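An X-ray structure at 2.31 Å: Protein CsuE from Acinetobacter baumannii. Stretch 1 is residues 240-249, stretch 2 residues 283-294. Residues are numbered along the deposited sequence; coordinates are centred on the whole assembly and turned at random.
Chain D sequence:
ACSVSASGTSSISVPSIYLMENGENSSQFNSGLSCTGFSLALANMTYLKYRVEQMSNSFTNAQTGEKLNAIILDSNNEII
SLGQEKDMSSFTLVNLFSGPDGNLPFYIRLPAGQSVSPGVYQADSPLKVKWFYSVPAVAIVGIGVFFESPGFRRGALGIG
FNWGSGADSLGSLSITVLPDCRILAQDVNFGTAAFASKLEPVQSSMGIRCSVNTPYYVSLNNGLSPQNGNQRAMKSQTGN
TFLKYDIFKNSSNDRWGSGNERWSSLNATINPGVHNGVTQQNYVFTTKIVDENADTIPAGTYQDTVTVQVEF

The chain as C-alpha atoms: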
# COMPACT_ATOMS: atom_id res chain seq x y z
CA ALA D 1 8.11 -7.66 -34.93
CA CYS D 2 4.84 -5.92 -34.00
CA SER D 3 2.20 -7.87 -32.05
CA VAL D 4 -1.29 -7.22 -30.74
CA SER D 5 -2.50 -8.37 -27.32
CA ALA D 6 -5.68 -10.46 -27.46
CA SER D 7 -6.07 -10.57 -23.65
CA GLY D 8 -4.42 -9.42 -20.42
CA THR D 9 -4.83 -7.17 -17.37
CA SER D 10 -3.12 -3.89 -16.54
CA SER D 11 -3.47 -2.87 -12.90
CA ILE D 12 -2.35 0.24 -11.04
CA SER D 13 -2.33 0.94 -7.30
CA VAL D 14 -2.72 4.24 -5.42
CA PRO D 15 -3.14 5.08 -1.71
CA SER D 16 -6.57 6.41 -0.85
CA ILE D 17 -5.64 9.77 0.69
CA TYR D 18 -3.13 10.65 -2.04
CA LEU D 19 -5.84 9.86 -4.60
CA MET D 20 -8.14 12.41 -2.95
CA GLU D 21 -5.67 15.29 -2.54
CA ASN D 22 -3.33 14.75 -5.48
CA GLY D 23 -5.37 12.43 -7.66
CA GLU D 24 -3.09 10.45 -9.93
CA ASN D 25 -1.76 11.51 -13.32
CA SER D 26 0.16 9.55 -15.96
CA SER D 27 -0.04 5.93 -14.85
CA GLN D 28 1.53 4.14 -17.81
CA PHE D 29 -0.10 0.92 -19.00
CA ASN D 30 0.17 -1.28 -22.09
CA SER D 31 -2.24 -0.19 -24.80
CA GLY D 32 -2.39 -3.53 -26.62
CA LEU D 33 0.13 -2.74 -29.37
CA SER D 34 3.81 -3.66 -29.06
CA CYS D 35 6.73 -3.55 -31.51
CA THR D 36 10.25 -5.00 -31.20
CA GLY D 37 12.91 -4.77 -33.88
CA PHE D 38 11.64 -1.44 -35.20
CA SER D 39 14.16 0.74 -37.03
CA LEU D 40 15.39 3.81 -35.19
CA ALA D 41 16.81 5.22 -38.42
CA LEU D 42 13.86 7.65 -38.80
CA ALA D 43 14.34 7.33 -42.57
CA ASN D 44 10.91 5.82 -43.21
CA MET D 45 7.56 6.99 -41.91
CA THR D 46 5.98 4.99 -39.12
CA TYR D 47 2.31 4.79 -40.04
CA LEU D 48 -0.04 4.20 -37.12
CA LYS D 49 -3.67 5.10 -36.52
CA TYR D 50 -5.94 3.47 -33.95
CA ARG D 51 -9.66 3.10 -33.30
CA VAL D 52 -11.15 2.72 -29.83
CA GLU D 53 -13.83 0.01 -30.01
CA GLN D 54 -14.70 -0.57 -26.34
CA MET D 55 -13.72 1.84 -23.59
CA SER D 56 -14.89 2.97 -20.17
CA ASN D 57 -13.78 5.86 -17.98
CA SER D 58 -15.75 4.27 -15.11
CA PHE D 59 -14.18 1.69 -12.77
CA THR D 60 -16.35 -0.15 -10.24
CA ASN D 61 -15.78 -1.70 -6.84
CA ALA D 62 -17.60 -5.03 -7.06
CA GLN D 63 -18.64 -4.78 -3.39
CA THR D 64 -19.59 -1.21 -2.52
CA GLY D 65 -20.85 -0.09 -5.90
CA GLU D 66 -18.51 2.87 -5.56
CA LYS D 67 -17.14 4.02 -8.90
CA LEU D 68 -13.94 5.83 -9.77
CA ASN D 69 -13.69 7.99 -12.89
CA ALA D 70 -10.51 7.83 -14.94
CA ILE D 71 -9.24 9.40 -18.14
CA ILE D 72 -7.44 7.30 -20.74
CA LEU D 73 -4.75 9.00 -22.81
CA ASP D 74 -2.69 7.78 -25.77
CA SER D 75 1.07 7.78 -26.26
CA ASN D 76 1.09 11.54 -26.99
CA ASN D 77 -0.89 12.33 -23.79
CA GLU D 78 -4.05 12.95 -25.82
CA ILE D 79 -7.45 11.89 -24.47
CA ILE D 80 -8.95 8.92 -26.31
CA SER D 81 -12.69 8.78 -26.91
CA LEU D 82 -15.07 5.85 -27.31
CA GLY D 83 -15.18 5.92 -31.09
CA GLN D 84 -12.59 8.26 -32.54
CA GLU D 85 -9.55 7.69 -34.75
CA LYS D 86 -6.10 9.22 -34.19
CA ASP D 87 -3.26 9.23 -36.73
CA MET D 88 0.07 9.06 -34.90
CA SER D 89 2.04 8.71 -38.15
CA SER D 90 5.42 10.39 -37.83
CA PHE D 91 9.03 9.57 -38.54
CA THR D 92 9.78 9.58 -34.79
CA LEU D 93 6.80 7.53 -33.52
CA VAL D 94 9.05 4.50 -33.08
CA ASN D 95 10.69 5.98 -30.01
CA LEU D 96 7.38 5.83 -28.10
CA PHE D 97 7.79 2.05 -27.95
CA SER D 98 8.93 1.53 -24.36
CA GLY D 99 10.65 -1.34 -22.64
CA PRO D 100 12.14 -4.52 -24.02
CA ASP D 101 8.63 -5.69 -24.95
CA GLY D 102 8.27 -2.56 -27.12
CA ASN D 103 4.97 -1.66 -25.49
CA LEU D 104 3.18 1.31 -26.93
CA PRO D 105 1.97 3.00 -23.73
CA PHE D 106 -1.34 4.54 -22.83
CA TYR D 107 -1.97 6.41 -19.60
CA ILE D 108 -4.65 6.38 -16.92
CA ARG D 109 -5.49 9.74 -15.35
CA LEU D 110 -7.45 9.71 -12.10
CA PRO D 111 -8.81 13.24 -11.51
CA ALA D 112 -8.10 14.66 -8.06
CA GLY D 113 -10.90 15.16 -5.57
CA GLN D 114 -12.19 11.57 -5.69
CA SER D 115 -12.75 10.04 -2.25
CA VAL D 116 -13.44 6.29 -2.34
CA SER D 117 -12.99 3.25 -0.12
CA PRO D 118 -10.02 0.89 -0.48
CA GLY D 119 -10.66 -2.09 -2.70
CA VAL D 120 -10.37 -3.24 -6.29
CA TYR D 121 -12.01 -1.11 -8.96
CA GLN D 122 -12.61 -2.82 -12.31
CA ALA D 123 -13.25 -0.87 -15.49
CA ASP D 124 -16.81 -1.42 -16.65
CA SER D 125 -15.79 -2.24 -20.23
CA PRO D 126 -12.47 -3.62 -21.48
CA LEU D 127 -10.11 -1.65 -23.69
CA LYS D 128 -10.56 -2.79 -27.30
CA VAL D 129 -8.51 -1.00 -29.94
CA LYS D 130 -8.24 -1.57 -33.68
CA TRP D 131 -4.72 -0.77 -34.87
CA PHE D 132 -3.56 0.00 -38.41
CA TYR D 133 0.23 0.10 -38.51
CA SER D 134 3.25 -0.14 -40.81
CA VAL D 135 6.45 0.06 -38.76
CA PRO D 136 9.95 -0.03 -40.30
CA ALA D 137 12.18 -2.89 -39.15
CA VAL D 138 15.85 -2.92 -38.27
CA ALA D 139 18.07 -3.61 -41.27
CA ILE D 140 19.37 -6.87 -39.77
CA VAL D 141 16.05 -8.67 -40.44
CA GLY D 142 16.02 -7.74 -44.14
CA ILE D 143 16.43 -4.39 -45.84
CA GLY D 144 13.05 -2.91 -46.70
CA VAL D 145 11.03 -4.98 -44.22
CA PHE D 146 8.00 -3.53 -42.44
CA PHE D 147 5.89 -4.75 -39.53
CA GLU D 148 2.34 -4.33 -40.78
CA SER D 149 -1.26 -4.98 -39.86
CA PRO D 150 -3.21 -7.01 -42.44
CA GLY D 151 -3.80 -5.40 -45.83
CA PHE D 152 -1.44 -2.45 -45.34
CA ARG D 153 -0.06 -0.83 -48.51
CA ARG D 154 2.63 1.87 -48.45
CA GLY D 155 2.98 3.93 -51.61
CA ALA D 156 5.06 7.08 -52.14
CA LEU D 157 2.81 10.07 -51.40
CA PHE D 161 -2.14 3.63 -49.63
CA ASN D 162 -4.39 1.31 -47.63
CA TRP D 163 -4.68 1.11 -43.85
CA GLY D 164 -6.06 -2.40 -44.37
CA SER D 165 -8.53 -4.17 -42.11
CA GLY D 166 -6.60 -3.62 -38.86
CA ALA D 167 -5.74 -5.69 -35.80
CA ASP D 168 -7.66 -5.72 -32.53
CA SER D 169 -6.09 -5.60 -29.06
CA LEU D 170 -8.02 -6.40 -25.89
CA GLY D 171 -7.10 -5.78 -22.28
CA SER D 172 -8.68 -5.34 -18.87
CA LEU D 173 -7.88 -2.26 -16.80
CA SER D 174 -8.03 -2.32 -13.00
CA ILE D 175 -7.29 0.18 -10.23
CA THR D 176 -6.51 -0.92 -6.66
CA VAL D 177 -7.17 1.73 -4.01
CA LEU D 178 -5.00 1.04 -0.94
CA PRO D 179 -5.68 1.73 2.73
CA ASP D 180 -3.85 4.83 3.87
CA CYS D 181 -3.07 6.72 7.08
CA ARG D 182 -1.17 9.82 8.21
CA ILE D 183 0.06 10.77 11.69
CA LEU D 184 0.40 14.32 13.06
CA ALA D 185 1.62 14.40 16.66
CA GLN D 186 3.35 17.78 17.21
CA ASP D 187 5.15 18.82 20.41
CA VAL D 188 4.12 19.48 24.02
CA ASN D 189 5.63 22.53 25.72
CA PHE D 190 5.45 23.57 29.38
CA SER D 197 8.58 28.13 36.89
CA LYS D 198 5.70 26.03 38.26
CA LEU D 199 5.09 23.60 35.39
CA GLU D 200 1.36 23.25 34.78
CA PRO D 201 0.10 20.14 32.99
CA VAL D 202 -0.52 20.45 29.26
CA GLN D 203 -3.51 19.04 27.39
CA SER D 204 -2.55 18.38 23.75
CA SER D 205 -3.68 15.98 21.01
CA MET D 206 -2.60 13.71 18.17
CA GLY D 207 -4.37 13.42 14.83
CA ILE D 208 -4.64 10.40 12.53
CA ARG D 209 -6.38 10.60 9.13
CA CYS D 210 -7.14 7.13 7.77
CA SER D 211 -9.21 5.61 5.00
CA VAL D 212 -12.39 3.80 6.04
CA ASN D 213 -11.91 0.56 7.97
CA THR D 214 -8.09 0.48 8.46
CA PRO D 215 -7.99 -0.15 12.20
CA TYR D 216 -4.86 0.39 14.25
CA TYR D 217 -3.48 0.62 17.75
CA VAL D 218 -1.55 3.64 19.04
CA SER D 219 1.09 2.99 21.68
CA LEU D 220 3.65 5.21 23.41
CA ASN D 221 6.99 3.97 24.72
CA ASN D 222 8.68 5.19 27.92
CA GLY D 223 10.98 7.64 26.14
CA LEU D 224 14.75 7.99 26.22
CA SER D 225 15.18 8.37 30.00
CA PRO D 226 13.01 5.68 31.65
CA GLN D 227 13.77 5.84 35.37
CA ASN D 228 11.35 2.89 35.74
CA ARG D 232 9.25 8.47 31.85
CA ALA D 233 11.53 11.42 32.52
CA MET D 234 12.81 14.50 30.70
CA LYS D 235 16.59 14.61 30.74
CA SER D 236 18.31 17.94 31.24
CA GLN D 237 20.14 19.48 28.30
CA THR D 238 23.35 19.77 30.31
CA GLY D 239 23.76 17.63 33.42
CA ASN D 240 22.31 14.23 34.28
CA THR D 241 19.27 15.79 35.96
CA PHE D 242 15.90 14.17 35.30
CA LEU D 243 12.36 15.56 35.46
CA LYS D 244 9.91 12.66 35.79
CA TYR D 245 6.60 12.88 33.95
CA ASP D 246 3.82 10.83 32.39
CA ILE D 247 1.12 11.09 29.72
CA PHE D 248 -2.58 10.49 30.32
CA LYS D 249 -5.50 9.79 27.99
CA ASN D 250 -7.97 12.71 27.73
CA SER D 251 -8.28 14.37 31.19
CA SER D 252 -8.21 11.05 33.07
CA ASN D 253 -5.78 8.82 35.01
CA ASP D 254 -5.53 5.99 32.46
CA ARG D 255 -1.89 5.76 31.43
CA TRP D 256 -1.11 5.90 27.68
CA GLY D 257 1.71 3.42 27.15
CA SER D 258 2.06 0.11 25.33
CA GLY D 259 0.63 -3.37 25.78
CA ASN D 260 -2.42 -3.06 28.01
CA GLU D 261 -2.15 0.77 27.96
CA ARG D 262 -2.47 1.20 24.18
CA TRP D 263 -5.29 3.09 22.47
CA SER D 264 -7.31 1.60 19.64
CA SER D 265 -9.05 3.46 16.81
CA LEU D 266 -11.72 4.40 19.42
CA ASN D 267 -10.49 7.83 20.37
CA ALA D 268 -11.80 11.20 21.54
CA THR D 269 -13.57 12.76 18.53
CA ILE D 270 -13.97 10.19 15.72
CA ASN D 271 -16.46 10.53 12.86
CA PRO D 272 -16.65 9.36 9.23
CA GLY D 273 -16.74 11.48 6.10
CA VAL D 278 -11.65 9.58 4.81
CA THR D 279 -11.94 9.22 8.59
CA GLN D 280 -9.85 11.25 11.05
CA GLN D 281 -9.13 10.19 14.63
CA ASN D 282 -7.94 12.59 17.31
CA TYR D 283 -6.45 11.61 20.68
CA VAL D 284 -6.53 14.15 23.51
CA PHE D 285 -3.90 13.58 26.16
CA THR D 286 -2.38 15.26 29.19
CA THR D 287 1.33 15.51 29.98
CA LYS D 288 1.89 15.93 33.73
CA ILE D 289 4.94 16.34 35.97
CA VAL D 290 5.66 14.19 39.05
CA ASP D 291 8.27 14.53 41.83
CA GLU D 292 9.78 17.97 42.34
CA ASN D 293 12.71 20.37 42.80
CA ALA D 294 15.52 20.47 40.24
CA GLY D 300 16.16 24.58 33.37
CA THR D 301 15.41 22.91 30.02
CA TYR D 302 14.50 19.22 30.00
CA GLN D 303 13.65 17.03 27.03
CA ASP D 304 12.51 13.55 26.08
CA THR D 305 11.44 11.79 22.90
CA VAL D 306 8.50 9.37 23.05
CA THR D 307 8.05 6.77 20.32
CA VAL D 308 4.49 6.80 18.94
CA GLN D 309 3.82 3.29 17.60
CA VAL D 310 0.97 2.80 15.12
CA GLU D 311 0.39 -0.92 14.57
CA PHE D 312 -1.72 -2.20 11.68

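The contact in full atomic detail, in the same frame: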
# COMPACT_ATOMS: atom_id res chain seq x y z
N ASN D 240 23.10 15.46 34.20
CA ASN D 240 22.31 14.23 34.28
C ASN D 240 21.09 14.39 35.18
O ASN D 240 20.68 13.43 35.84
CB ASN D 240 23.17 13.07 34.77
CG ASN D 240 24.24 12.69 33.77
OD1 ASN D 240 24.02 11.84 32.90
ND2 ASN D 240 25.41 13.30 33.90
N THR D 241 20.51 15.58 35.24
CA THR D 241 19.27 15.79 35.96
C THR D 241 18.10 15.21 35.17
O THR D 241 18.11 15.19 33.94
CB THR D 241 19.03 17.27 36.21
OG1 THR D 241 20.28 17.93 36.46
CG2 THR D 241 18.12 17.47 37.41
N PHE D 242 17.09 14.75 35.90
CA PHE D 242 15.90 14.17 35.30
C PHE D 242 14.66 14.79 35.91
O PHE D 242 14.59 15.02 37.12
CB PHE D 242 15.86 12.66 35.48
CG PHE D 242 16.94 11.94 34.73
CD1 PHE D 242 16.84 11.78 33.36
CD2 PHE D 242 18.04 11.42 35.39
CE1 PHE D 242 17.82 11.11 32.66
CE2 PHE D 242 19.02 10.75 34.69
CZ PHE D 242 18.91 10.60 33.32
N LEU D 243 13.67 15.05 35.06
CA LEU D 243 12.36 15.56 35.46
C LEU D 243 11.32 14.51 35.07
O LEU D 243 10.97 14.38 33.90
CB LEU D 243 12.08 16.90 34.80
CG LEU D 243 10.71 17.50 35.09
CD1 LEU D 243 10.47 17.54 36.58
CD2 LEU D 243 10.62 18.88 34.48
N LYS D 244 10.84 13.75 36.06
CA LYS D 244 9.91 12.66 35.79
C LYS D 244 8.56 13.20 35.35
O LYS D 244 8.11 14.25 35.81
CB LYS D 244 9.75 11.79 37.04
CG LYS D 244 11.02 11.09 37.49
CD LYS D 244 10.85 10.42 38.85
CE LYS D 244 12.16 9.80 39.31
NZ LYS D 244 12.06 9.18 40.66
N TYR D 245 7.90 12.47 34.44
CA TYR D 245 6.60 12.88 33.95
C TYR D 245 5.82 11.65 33.49
O TYR D 245 6.33 10.52 33.52
CB TYR D 245 6.75 13.90 32.82
CG TYR D 245 7.19 13.29 31.51
CD1 TYR D 245 8.53 13.07 31.25
CD2 TYR D 245 6.26 12.91 30.55
CE1 TYR D 245 8.94 12.50 30.06
CE2 TYR D 245 6.66 12.35 29.36
CZ TYR D 245 8.00 12.14 29.12
OH TYR D 245 8.40 11.57 27.94
N ASP D 246 4.58 11.88 33.07
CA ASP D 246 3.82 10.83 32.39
C ASP D 246 2.82 11.50 31.46
O ASP D 246 2.69 12.73 31.41
CB ASP D 246 3.12 9.89 33.39
CG ASP D 246 3.10 8.44 32.91
OD1 ASP D 246 2.56 8.16 31.82
OD2 ASP D 246 3.63 7.56 33.63
N ILE D 247 2.11 10.66 30.70
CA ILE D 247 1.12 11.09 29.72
C ILE D 247 -0.17 10.35 30.03
O ILE D 247 -0.16 9.15 30.32
CB ILE D 247 1.59 10.80 28.28
CG1 ILE D 247 2.87 11.56 27.94
CG2 ILE D 247 0.50 11.16 27.28
CD1 ILE D 247 3.43 11.16 26.60
N PHE D 248 -1.30 11.06 29.94
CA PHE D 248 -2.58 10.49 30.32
C PHE D 248 -3.61 10.72 29.23
O PHE D 248 -3.68 11.81 28.65
CB PHE D 248 -3.04 11.07 31.66
CG PHE D 248 -2.13 10.71 32.80
CD1 PHE D 248 -1.15 11.58 33.23
CD2 PHE D 248 -2.22 9.47 33.40
CE1 PHE D 248 -0.29 11.23 34.27
CE2 PHE D 248 -1.38 9.11 34.43
CZ PHE D 248 -0.41 9.99 34.86
N LYS D 249 -4.43 9.69 28.97
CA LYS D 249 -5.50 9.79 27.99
C LYS D 249 -6.54 10.81 28.43
O LYS D 249 -6.94 10.82 29.60
CB LYS D 249 -6.18 8.42 27.80
CG LYS D 249 -5.26 7.23 27.51
CD LYS D 249 -6.09 5.96 27.24
CE LYS D 249 -5.25 4.69 27.38
NZ LYS D 249 -6.05 3.44 27.19
N TYR D 283 -6.73 12.21 19.38
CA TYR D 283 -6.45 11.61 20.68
C TYR D 283 -5.98 12.72 21.62
O TYR D 283 -4.83 13.16 21.54
CB TYR D 283 -5.41 10.50 20.58
CG TYR D 283 -5.78 9.38 19.63
CD1 TYR D 283 -5.57 9.51 18.26
CD2 TYR D 283 -6.32 8.19 20.11
CE1 TYR D 283 -5.90 8.48 17.38
CE2 TYR D 283 -6.66 7.17 19.25
CZ TYR D 283 -6.45 7.32 17.89
OH TYR D 283 -6.80 6.30 17.03
N VAL D 284 -6.86 13.16 22.50
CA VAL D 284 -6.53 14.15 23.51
C VAL D 284 -5.76 13.47 24.62
O VAL D 284 -6.05 12.33 25.00
CB VAL D 284 -7.81 14.85 24.03
CG1 VAL D 284 -7.49 15.81 25.17
CG2 VAL D 284 -8.48 15.59 22.89
N PHE D 285 -4.75 14.16 25.14
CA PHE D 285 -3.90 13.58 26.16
C PHE D 285 -3.29 14.69 27.00
O PHE D 285 -3.19 15.85 26.58
CB PHE D 285 -2.81 12.69 25.56
CG PHE D 285 -1.77 13.42 24.75
CD1 PHE D 285 -1.96 13.67 23.40
CD2 PHE D 285 -0.58 13.84 25.34
CE1 PHE D 285 -1.00 14.33 22.65
CE2 PHE D 285 0.39 14.50 24.60
CZ PHE D 285 0.18 14.75 23.26
N THR D 286 -2.88 14.32 28.21
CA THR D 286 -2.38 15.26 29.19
C THR D 286 -1.00 14.82 29.63
O THR D 286 -0.80 13.65 30.00
CB THR D 286 -3.31 15.35 30.40
OG1 THR D 286 -4.58 15.86 29.97
CG2 THR D 286 -2.73 16.28 31.43
N THR D 287 -0.05 15.74 29.57
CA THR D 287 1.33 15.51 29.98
C THR D 287 1.53 16.21 31.32
O THR D 287 1.46 17.44 31.40
CB THR D 287 2.30 16.04 28.92
OG1 THR D 287 1.89 15.59 27.62
CG2 THR D 287 3.71 15.56 29.18
N LYS D 288 1.75 15.43 32.37
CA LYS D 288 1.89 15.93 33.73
C LYS D 288 3.29 15.68 34.27
O LYS D 288 3.98 14.75 33.84
CB LYS D 288 0.87 15.28 34.68
CG LYS D 288 -0.59 15.44 34.32
CD LYS D 288 -1.47 14.50 35.16
CE LYS D 288 -2.95 14.56 34.73
NZ LYS D 288 -3.82 13.59 35.45
N ILE D 289 3.69 16.51 35.23
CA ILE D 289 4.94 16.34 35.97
C ILE D 289 4.66 15.55 37.25
O ILE D 289 3.53 15.49 37.74
CB ILE D 289 5.57 17.72 36.30
CG1 ILE D 289 5.73 18.55 35.03
CG2 ILE D 289 6.93 17.56 36.96
CD1 ILE D 289 6.92 18.18 34.18
N VAL D 290 5.71 14.92 37.78
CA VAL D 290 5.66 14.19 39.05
C VAL D 290 7.05 14.25 39.69
O VAL D 290 8.06 14.31 38.99
CB VAL D 290 5.18 12.73 38.84
CG1 VAL D 290 5.76 12.17 37.55
CG2 VAL D 290 5.56 11.84 40.02
N ASP D 291 7.08 14.26 41.03
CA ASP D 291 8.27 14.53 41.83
C ASP D 291 8.65 16.00 41.63
O ASP D 291 8.09 16.66 40.76
CB ASP D 291 9.40 13.53 41.50
CG ASP D 291 10.67 14.19 40.94
OD1 ASP D 291 10.61 14.81 39.86
OD2 ASP D 291 11.73 14.06 41.58
N GLU D 292 9.57 16.54 42.44
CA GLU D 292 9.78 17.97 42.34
C GLU D 292 11.16 18.37 42.83
O GLU D 292 11.81 17.65 43.59
CB GLU D 292 8.69 18.74 43.11
CG GLU D 292 8.63 20.26 42.84
CD GLU D 292 8.71 20.63 41.36
OE1 GLU D 292 8.24 19.84 40.50
OE2 GLU D 292 9.25 21.71 41.04
N ASN D 293 11.61 19.53 42.32
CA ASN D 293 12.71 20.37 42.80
C ASN D 293 14.05 20.04 42.15
O ASN D 293 14.87 19.30 42.70
CB ASN D 293 12.82 20.33 44.32
CG ASN D 293 12.18 21.54 44.96
OD1 ASN D 293 11.31 21.42 45.83
ND2 ASN D 293 12.60 22.71 44.53
N ALA D 294 14.27 20.61 40.97
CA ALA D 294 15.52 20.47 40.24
C ALA D 294 16.17 21.84 40.02
O ALA D 294 15.50 22.82 39.68
CB ALA D 294 15.26 19.78 38.90

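Two neighbouring antiparallel strands, 242-249 and the one that includes 283-289, meet here, and the backbone sets the rules. Phe248 and Thr286 form a tight hydrogen-bonded pair: Phe248 N donates to Thr286 O at 2.6 Å, and Thr286 N returns the bond to Phe248 O at 2.7 Å. Two residues along, Asp246 and Lys288 repeat the exchange, with Asp246 N to Lys288 O and Lys288 N to Asp246 O both at 3.0 Å. Val290 N extends the ladder to Lys244 O at 3.2 Å.

Phe248 has the most surface covered by the other stretch. Its side chain shares a sheet face with Lys288, a diagonal neighbour whose extended methylene chain runs beside the ring, Phe248 CD1 lying 3.5 Å from Lys288 CD. Lys288 NZ sits 4.4 Å from the Phe248 ring centroid, an off-centre cation-pi contact, so one lysine supplies both apolar packing and charge.

Lys244, the next most covered, works close to the backbone: besides accepting the bond from Val290, it sets its CB 4.0 Å from Val290 CG1.

The opposite face carries Tyr245, Ile247, Phe285, Thr287, Ile289 and, at its end, Lys249; apart from that lysine it is mostly apolar. There Ile247 CG2 packs 3.5 Å from Phe285 CD2, again on a diagonal, while Leu243 CD1 reaches Ile289 CG2 at 3.6 Å.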